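Long-range contacts in serpin B3 (Homo sapiens, PDB 4ZK3), which probably inhibits proteases as a serpin and, in this form, makes up the Pso p27 complex linked to psoriasis: residues E187-N191 with M213-S218; E198-P202 with C365-F369; Y207-Q211 with R386-P390. All blocks are in the same frame, centred on the assembly; numbering follows the deposited sequence.

In the fold
The three contacts lie toward one end of the serpin fold, on the same side of the chain's centre, and all reach the paired strands 196-201 and 206-224 or their approaches. Interactions 2 and 3 have centres about 5 Å apart and join backbones through Phe-200 with Lys-208 and Glu-198 with Ile-210; interaction 1 is about 18 and 20 Å away between centres. Along the chain, 187-191, 198-202, 207-211 and 213-218 follow in quick succession, whereas 365-369 and 386-390 come near the C-terminus. The C-terminal part of the chain is thereby packed against strands 196-201 and 206-224, while interaction 1 lies at what is, by analogy with other serpins, the breach, where the reactive loop enters the main sheet.

Interaction 1 of 3, residues E187-N191 with M213-S218; sequences EKKFN and MRQYTS
At what is probably the breach of the serpin fold, where the chain leaves strand 174-185, Phe-190 is held between Met-213 and Gln-215 of the long strand 206-224. With CG beside the backbone N (chi1 -71°), its ring reaches the strand and is covered on both faces. Over one, Met-213 makes a Met-aromatic contact: SD stands 4.3 Å from the centroid of the Phe-190 ring, and the bend at chi3 (-61°) brings the methyl closer, with CE 3.7 Å from that centroid and toward the rim. Met-213 CB also touches Phe-190 CD2 at 3.5 Å. The extended Gln-215 chain covers the opposite face, its CG lying 3.7 Å from Phe-190 CE2 and its amide plane steeply inclined to the ring at 78°.

Polar links lie beyond the ring in both directions. The extended Lys-188 chain passes slantwise over Thr-217, and its NZ donates to Thr-217 OG1 at 3.1 Å. The same ammonium donates to a water 2.8 Å from NZ, which is also hydrogen-bonded to Ser-218 OG; that hydroxyl has a further partner in Glu-277. Toward Asn-191 the backbones are joined through two waters, one accepting from Arg-214 N and donating to Asn-191 O, the other accepting from Asn-191 N at 2.8 Å and donating to Arg-214 O. Solvent thus satisfies these peptide groups where the loop runs beside the strand without direct pairing.

Met-213, Gln-215 and Thr-217 use their backbones to bond strand 276-294. Phe-190 is linked by its backbone to Glu-338 and meets Trp-186 edge-to-face. This setting, with strand 340-351 lodged between 174-185 and 325-336, is consistent with the serpin breach after loop insertion.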
loop_
_atom_site.group_PDB
_atom_site.type_symbol
_atom_site.label_atom_id
_atom_site.label_comp_id
_atom_site.label_asym_id
_atom_site.label_seq_id
_atom_site.Cartn_x
_atom_site.Cartn_y
_atom_site.Cartn_z
ATOM N N GLU A 187 21.122 -2.330 -0.887
ATOM C CA GLU A 187 22.332 -2.067 -1.598
ATOM C C GLU A 187 23.594 -2.353 -0.727
ATOM O O GLU A 187 24.559 -2.961 -1.234
ATOM C CB GLU A 187 22.343 -0.630 -2.096
ATOM C CG GLU A 187 23.717 -0.171 -2.633
ATOM C CD GLU A 187 23.642 1.220 -3.204
ATOM O OE1 GLU A 187 23.445 2.170 -2.454
ATOM O OE2 GLU A 187 23.696 1.344 -4.425
ATOM N N LYS A 188 23.566 -1.863 0.520
ATOM C CA LYS A 188 24.532 -2.177 1.567
ATOM C C LYS A 188 23.898 -3.012 2.663
ATOM O O LYS A 188 23.160 -2.500 3.554
ATOM C CB LYS A 188 25.058 -0.908 2.163
ATOM C CG LYS A 188 25.909 -0.114 1.173
ATOM C CD LYS A 188 26.193 1.325 1.611
ATOM C CE LYS A 188 26.563 2.251 0.439
ATOM N NZ LYS A 188 26.490 3.712 0.800
ATOM N N LYS A 189 24.141 -4.307 2.602
ATOM C CA LYS A 189 23.576 -5.228 3.565
ATOM C C LYS A 189 24.073 -4.983 4.985
ATOM O O LYS A 189 25.063 -4.341 5.194
ATOM C CB LYS A 189 23.840 -6.636 3.144
ATOM C CG LYS A 189 23.083 -6.994 1.895
ATOM C CD LYS A 189 23.170 -8.467 1.575
ATOM C CE LYS A 189 22.405 -8.759 0.297
ATOM N NZ LYS A 189 22.079 -10.203 0.283
ATOM N N PHE A 190 23.285 -5.390 5.969
ATOM C CA PHE A 190 23.725 -5.343 7.333
ATOM C C PHE A 190 24.521 -6.616 7.594
ATOM O O PHE A 190 24.210 -7.616 7.001
ATOM C CB PHE A 190 22.528 -5.302 8.249
ATOM C CG PHE A 190 21.788 -3.991 8.217
ATOM C CD1 PHE A 190 20.780 -3.760 7.259
ATOM C CD2 PHE A 190 22.094 -2.982 9.135
ATOM C CE1 PHE A 190 20.097 -2.557 7.233
ATOM C CE2 PHE A 190 21.405 -1.761 9.105
ATOM C CZ PHE A 190 20.395 -1.555 8.167
ATOM N N ASN A 191 25.519 -6.595 8.493
ATOM C CA ASN A 191 26.151 -7.852 8.963
ATOM C C ASN A 191 25.424 -8.486 10.135
ATOM O O ASN A 191 25.234 -7.840 11.178
ATOM C CB ASN A 191 27.591 -7.609 9.345
ATOM C CG ASN A 191 28.371 -8.929 9.535
ATOM O OD1 ASN A 191 27.846 -9.915 10.084
ATOM N ND2 ASN A 191 29.622 -8.950 9.059
ATOM N N MET A 213 19.756 -4.066 14.081
ATOM C CA MET A 213 20.810 -4.199 13.091
ATOM C C MET A 213 21.576 -2.884 13.054
ATOM O O MET A 213 21.019 -1.818 13.333
ATOM C CB MET A 213 20.265 -4.521 11.694
ATOM C CG MET A 213 19.170 -5.575 11.642
ATOM S SD MET A 213 18.592 -5.851 9.950
ATOM C CE MET A 213 17.952 -4.240 9.454
ATOM N N ARG A 214 22.831 -2.944 12.696
ATOM C CA ARG A 214 23.718 -1.785 12.842
ATOM C C ARG A 214 24.714 -1.795 11.709
ATOM O O ARG A 214 25.197 -2.848 11.337
ATOM C CB ARG A 214 24.455 -1.825 14.165
ATOM C CG ARG A 214 23.502 -1.919 15.367
ATOM C CD ARG A 214 24.109 -1.780 16.775
ATOM N NE ARG A 214 24.871 -2.937 17.186
ATOM C CZ ARG A 214 26.156 -3.129 16.905
ATOM N NH1 ARG A 214 26.818 -2.251 16.162
ATOM N NH2 ARG A 214 26.791 -4.214 17.346
ATOM N N GLN A 215 24.943 -0.618 11.122
ATOM C CA GLN A 215 25.963 -0.425 10.128
ATOM C C GLN A 215 26.297 1.067 10.054
ATOM O O GLN A 215 25.491 1.898 10.449
ATOM C CB GLN A 215 25.535 -0.952 8.744
ATOM C CG GLN A 215 24.491 -0.101 8.011
ATOM C CD GLN A 215 24.214 -0.599 6.600
ATOM O OE1 GLN A 215 23.156 -1.167 6.321
ATOM N NE2 GLN A 215 25.173 -0.428 5.713
ATOM N N TYR A 216 27.511 1.343 9.578
ATOM C CA TYR A 216 28.106 2.680 9.464
ATOM C C TYR A 216 28.408 2.787 7.998
ATOM O O TYR A 216 29.147 1.971 7.466
ATOM C CB TYR A 216 29.423 2.807 10.269
ATOM C CG TYR A 216 29.995 4.232 10.370
ATOM C CD1 TYR A 216 29.556 5.101 11.367
ATOM C CD2 TYR A 216 30.989 4.699 9.479
ATOM C CE1 TYR A 216 30.059 6.391 11.471
ATOM C CE2 TYR A 216 31.500 5.995 9.576
ATOM C CZ TYR A 216 31.027 6.837 10.573
ATOM O OH TYR A 216 31.486 8.135 10.711
ATOM N N THR A 217 27.796 3.755 7.338
ATOM C CA THR A 217 27.943 3.926 5.880
ATOM C C THR A 217 27.348 5.275 5.465
ATOM O O THR A 217 26.727 5.956 6.281
ATOM C CB THR A 217 27.311 2.739 5.108
ATOM O OG1 THR A 217 27.027 3.111 3.757
ATOM C CG2 THR A 217 26.050 2.315 5.768
ATOM N N SER A 218 27.606 5.706 4.245
ATOM C CA SER A 218 27.035 6.977 3.818
ATOM C C SER A 218 25.714 6.801 3.047
ATOM O O SER A 218 25.560 5.903 2.233
ATOM C CB SER A 218 28.042 7.799 3.026
ATOM O OG SER A 218 27.976 7.462 1.685
HETATM O O HOH W 1 26.634 6.244 -0.302
HETATM O O HOH W 2 23.280 -5.865 12.005
HETATM O O HOH W 3 26.534 -4.297 9.804
#

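Interaction 2 of 3, residues E198-P202 with C365-F369; sequences EKFWP and CNHPF
The carbonyl oxygen of Asn-366 receives the backbone N-H of Trp-201 in a nearly straight bond: N to O is 2.9 Å and the angle at hydrogen 177°. Phe-200 adds a weaker CA-H contact to that oxygen. These interactions fasten strand 196-201, an edge element of the serpin C sheet, to the loop that leads from strand 361-364 to strand 369-375. One residue on, the contact is reversed in sense, since Trp-201 O receives the CA-H of His-367, with CA 3.3 Å from O.

Phe-200 supplies the largest share of the buried surface. Its CG is anti to the backbone N (chi1 -175°), which carries the ring under the peptide joining Asn-366 to His-367. That peptide lies over one face toward the rim, and Phe-200 CZ comes to 3.3 Å from His-367 C. Phe-369 meets the ring at its edge, while Phe-387 packs on it edge-to-face. Pro-368 CD closes against Trp-201 O at 3.4 Å, where the chain turns a corner at Pro-202.

The Asn-366 side chain takes part in two polar links. A water donates to Glu-198 OE1 and Lys-199 O and accepts a weak bond from Asn-366 ND2. The other amide atom of Asn-366, OD1, lies in the ring plane of His-367 and accepts from ND1 at 3.0 Å. With NE2 bonded to Pro-248 O, the imidazole would then be flanked by acceptors at both nitrogens, consistent with a protonated ring at low pH. Cys-365 O, buried with no polar partner in the model, rests 3.5 Å from Phe-200 CE2 at the ring edge.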
loop_
_atom_site.group_PDB
_atom_site.type_symbol
_atom_site.label_atom_id
_atom_site.label_comp_id
_atom_site.label_asym_id
_atom_site.label_seq_id
_atom_site.Cartn_x
_atom_site.Cartn_y
_atom_site.Cartn_z
ATOM N N GLU A 198 18.545 -5.019 21.863
ATOM C CA GLU A 198 18.519 -3.717 22.527
ATOM C C GLU A 198 17.123 -3.449 22.897
ATOM O O GLU A 198 16.199 -4.210 22.563
ATOM C CB GLU A 198 18.967 -2.552 21.634
ATOM C CG GLU A 198 20.289 -2.776 20.961
ATOM C CD GLU A 198 20.762 -1.544 20.222
ATOM O OE1 GLU A 198 19.982 -0.558 20.082
ATOM O OE2 GLU A 198 21.930 -1.554 19.801
ATOM N N LYS A 199 16.957 -2.353 23.616
ATOM C CA LYS A 199 15.635 -1.915 23.957
ATOM C C LYS A 199 15.059 -1.089 22.815
ATOM O O LYS A 199 15.771 -0.389 22.162
ATOM C CB LYS A 199 15.716 -1.084 25.228
ATOM C CG LYS A 199 16.356 -1.888 26.343
ATOM C CD LYS A 199 16.357 -1.134 27.653
ATOM C CE LYS A 199 17.219 -1.890 28.659
ATOM N NZ LYS A 199 16.888 -1.409 30.018
ATOM N N PHE A 200 13.768 -1.216 22.602
ATOM C CA PHE A 200 13.000 -0.344 21.755
ATOM C C PHE A 200 11.997 0.280 22.660
ATOM O O PHE A 200 11.341 -0.440 23.394
ATOM C CB PHE A 200 12.218 -1.122 20.674
ATOM C CG PHE A 200 11.503 -0.240 19.688
ATOM C CD1 PHE A 200 10.237 0.182 19.937
ATOM C CD2 PHE A 200 12.121 0.159 18.511
ATOM C CE1 PHE A 200 9.560 0.965 19.037
ATOM C CE2 PHE A 200 11.452 0.935 17.599
ATOM C CZ PHE A 200 10.175 1.357 17.864
ATOM N N TRP A 201 11.883 1.613 22.632
ATOM C CA TRP A 201 10.988 2.345 23.541
ATOM C C TRP A 201 9.746 2.814 22.782
ATOM O O TRP A 201 9.835 3.744 22.001
ATOM C CB TRP A 201 11.664 3.595 24.172
ATOM C CG TRP A 201 12.905 3.426 25.089
ATOM C CD1 TRP A 201 14.219 3.492 24.704
ATOM C CD2 TRP A 201 12.929 3.301 26.534
ATOM N NE1 TRP A 201 15.055 3.374 25.806
ATOM C CE2 TRP A 201 14.287 3.242 26.934
ATOM C CE3 TRP A 201 11.948 3.203 27.513
ATOM C CZ2 TRP A 201 14.671 3.075 28.272
ATOM C CZ3 TRP A 201 12.337 3.031 28.857
ATOM C CH2 TRP A 201 13.683 2.969 29.212
ATOM N N PRO A 202 8.593 2.172 22.995
ATOM C CA PRO A 202 7.378 2.662 22.369
ATOM C C PRO A 202 6.896 3.947 22.983
ATOM O O PRO A 202 6.288 4.754 22.279
ATOM C CB PRO A 202 6.383 1.545 22.603
ATOM C CG PRO A 202 7.248 0.334 22.788
ATOM C CD PRO A 202 8.398 0.839 23.570
ATOM N N CYS A 365 16.778 3.951 15.167
ATOM C CA CYS A 365 15.358 3.681 15.201
ATOM C C CYS A 365 14.962 2.782 16.388
ATOM O O CYS A 365 14.611 1.626 16.186
ATOM C CB CYS A 365 14.973 3.038 13.871
ATOM S SG CYS A 365 15.332 4.119 12.475
ATOM N N ASN A 366 15.036 3.336 17.613
ATOM C CA ASN A 366 14.713 2.614 18.802
ATOM C C ASN A 366 13.537 3.249 19.476
ATOM O O ASN A 366 13.366 3.068 20.668
ATOM C CB ASN A 366 15.898 2.490 19.756
ATOM C CG ASN A 366 16.526 3.833 20.104
ATOM O OD1 ASN A 366 15.885 4.888 20.056
ATOM N ND2 ASN A 366 17.771 3.790 20.472
ATOM N N HIS A 367 12.719 3.971 18.701
ATOM C CA HIS A 367 11.436 4.476 19.159
ATOM C C HIS A 367 10.652 4.657 17.864
ATOM O O HIS A 367 11.224 4.418 16.797
ATOM C CB HIS A 367 11.613 5.763 20.008
ATOM C CG HIS A 367 12.372 6.855 19.320
ATOM N ND1 HIS A 367 13.737 6.812 19.140
ATOM C CD2 HIS A 367 11.957 8.026 18.776
ATOM C CE1 HIS A 367 14.129 7.899 18.496
ATOM N NE2 HIS A 367 13.076 8.666 18.296
ATOM N N PRO A 368 9.368 5.009 17.941
ATOM C CA PRO A 368 8.504 4.897 16.796
ATOM C C PRO A 368 8.927 5.718 15.616
ATOM O O PRO A 368 9.361 6.867 15.806
ATOM C CB PRO A 368 7.181 5.396 17.319
ATOM C CG PRO A 368 7.189 4.971 18.714
ATOM C CD PRO A 368 8.599 5.186 19.167
ATOM N N PHE A 369 8.792 5.150 14.411
ATOM C CA PHE A 369 9.179 5.832 13.184
ATOM C C PHE A 369 8.196 5.561 12.043
ATOM O O PHE A 369 7.443 4.587 12.119
ATOM C CB PHE A 369 10.609 5.459 12.779
ATOM C CG PHE A 369 10.810 3.961 12.521
ATOM C CD1 PHE A 369 10.553 3.400 11.259
ATOM C CD2 PHE A 369 11.270 3.126 13.539
ATOM C CE1 PHE A 369 10.751 2.051 11.018
ATOM C CE2 PHE A 369 11.497 1.763 13.303
ATOM C CZ PHE A 369 11.222 1.212 12.050
HETATM O O HOH W 4 18.233 0.729 21.787
#

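Interaction 3 of 3, residues Y207-Q211 with R386-P390; sequences YKSIQ and RFSSP
Lys-208 and the C-terminal carboxylate of Pro-390 make the polar part of this contact. The lysine NZ donates to Pro-390 O at 3.0 Å, approaching from above the carboxylate plane (42° out of it) and not along a lone pair. The other oxygen, OXT, is 3.7 Å from Lys-208 NZ, a long salt bridge, so the ammonium is held unequally by the two. A sharp bend at chi2 (-112°), away from the usual staggered positions, turns the lysine chain back toward the terminus. Ser-389 OG also lies next to Pro-390 O, but so close in the model that its bond is doubtful. The opposite charges at the chain end would probably steady one another.

Apolar packing fills the neighbouring part. Pro-390 CG touches Lys-208 CB at 3.8 Å on one flank and Ile-210 CD1, also 3.8 Å away, on another, so the proline ring rests against both Lys-208 and Ile-210. The Ile-210 and Phe-387 side chains come from opposite directions, and CD1 of the isoleucine meets the edge of the phenyl ring, 3.9 Å from Phe-387 CE2. Beyond the contact, Phe-387 also packs with Phe-369 and Phe-287.

Backbone bonding runs elsewhere: strand 206-224 is paired with strand 196-201, and strand 380-387 with strand 369-375. No backbone hydrogen bond joins the two segments; they meet mainly through side chains and the carboxylate. Strands 369-375 and 380-387 form the closing hairpin of the serpin B sheet, and the arrangement is that of the seam where the end of this hairpin meets the C-sheet strands 196-201 and 206-224.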
loop_
_atom_site.group_PDB
_atom_site.type_symbol
_atom_site.label_atom_id
_atom_site.label_comp_id
_atom_site.label_asym_id
_atom_site.label_seq_id
_atom_site.Cartn_x
_atom_site.Cartn_y
_atom_site.Cartn_z
ATOM N N TYR A 207 9.838 -0.144 27.621
ATOM C CA TYR A 207 10.648 -0.753 26.559
ATOM C C TYR A 207 10.155 -2.165 26.222
ATOM O O TYR A 207 9.456 -2.801 27.024
ATOM C CB TYR A 207 12.154 -0.765 26.901
ATOM C CG TYR A 207 12.628 -1.789 27.886
ATOM C CD1 TYR A 207 12.581 -1.537 29.269
ATOM C CD2 TYR A 207 13.176 -2.986 27.463
ATOM C CE1 TYR A 207 13.024 -2.489 30.204
ATOM C CE2 TYR A 207 13.620 -3.952 28.375
ATOM C CZ TYR A 207 13.553 -3.694 29.737
ATOM O OH TYR A 207 14.037 -4.625 30.636
ATOM N N LYS A 208 10.538 -2.611 25.024
ATOM C CA LYS A 208 10.438 -3.997 24.573
ATOM C C LYS A 208 11.775 -4.376 23.970
ATOM O O LYS A 208 12.400 -3.572 23.305
ATOM C CB LYS A 208 9.399 -4.124 23.456
ATOM C CG LYS A 208 7.952 -4.173 23.880
ATOM C CD LYS A 208 7.393 -5.554 23.590
ATOM C CE LYS A 208 5.916 -5.491 23.327
ATOM N NZ LYS A 208 5.515 -6.663 22.509
ATOM N N SER A 209 12.194 -5.614 24.143
ATOM C CA SER A 209 13.395 -6.084 23.508
ATOM C C SER A 209 13.213 -6.269 21.982
ATOM O O SER A 209 12.096 -6.474 21.494
ATOM C CB SER A 209 13.804 -7.400 24.103
ATOM O OG SER A 209 14.926 -7.864 23.387
ATOM N N ILE A 210 14.313 -6.152 21.247
ATOM C CA ILE A 210 14.275 -6.120 19.806
ATOM C C ILE A 210 15.670 -6.472 19.293
ATOM O O ILE A 210 16.687 -6.213 19.942
ATOM C CB ILE A 210 13.837 -4.703 19.273
ATOM C CG1 ILE A 210 13.033 -4.865 17.986
ATOM C CG2 ILE A 210 15.075 -3.779 19.128
ATOM C CD1 ILE A 210 12.327 -3.620 17.496
ATOM N N GLN A 211 15.744 -7.045 18.104
ATOM C CA GLN A 211 17.036 -7.303 17.494
ATOM C C GLN A 211 17.399 -6.085 16.641
ATOM O O GLN A 211 16.703 -5.746 15.654
ATOM C CB GLN A 211 16.991 -8.588 16.682
ATOM C CG GLN A 211 16.725 -9.846 17.510
ATOM C CD GLN A 211 17.891 -10.150 18.450
ATOM O OE1 GLN A 211 17.758 -10.030 19.673
ATOM N NE2 GLN A 211 19.041 -10.446 17.883
ATOM N N ARG A 386 3.845 2.728 9.764
ATOM C CA ARG A 386 4.333 3.242 11.033
ATOM C C ARG A 386 4.663 2.060 11.921
ATOM O O ARG A 386 3.833 1.116 12.072
ATOM C CB ARG A 386 3.280 4.069 11.763
ATOM C CG ARG A 386 3.729 4.391 13.205
ATOM C CD ARG A 386 2.715 5.184 13.943
ATOM N NE ARG A 386 1.637 4.375 14.381
ATOM C CZ ARG A 386 0.402 4.806 14.679
ATOM N NH1 ARG A 386 0.020 6.064 14.530
ATOM N NH2 ARG A 386 -0.479 3.930 15.131
ATOM N N PHE A 387 5.886 2.057 12.412
ATOM C CA PHE A 387 6.344 1.061 13.391
ATOM C C PHE A 387 6.385 1.676 14.779
ATOM O O PHE A 387 7.258 2.472 15.058
ATOM C CB PHE A 387 7.751 0.620 13.062
ATOM C CG PHE A 387 8.204 -0.578 13.871
ATOM C CD1 PHE A 387 7.610 -1.821 13.679
ATOM C CD2 PHE A 387 9.204 -0.440 14.854
ATOM C CE1 PHE A 387 8.028 -2.916 14.418
ATOM C CE2 PHE A 387 9.642 -1.541 15.574
ATOM C CZ PHE A 387 9.044 -2.779 15.351
ATOM N N SER A 388 5.428 1.312 15.631
ATOM C CA SER A 388 5.281 1.847 16.967
ATOM C C SER A 388 5.805 0.908 18.035
ATOM O O SER A 388 6.206 1.357 19.106
ATOM C CB SER A 388 3.793 2.085 17.241
ATOM O OG SER A 388 3.286 3.066 16.330
ATOM N N SER A 389 5.697 -0.399 17.792
ATOM C CA SER A 389 6.190 -1.407 18.736
ATOM C C SER A 389 6.404 -2.760 18.116
ATOM O O SER A 389 5.568 -3.195 17.345
ATOM C CB SER A 389 5.178 -1.625 19.863
ATOM O OG SER A 389 5.660 -2.634 20.754
ATOM N N PRO A 390 7.469 -3.472 18.525
ATOM C CA PRO A 390 7.410 -4.906 18.260
ATOM C C PRO A 390 6.314 -5.569 19.092
ATOM O O PRO A 390 5.711 -4.986 19.995
ATOM C CB PRO A 390 8.793 -5.423 18.673
ATOM C CG PRO A 390 9.294 -4.437 19.654
ATOM C CD PRO A 390 8.569 -3.125 19.437
ATOM O OXT PRO A 390 5.968 -6.717 18.834
#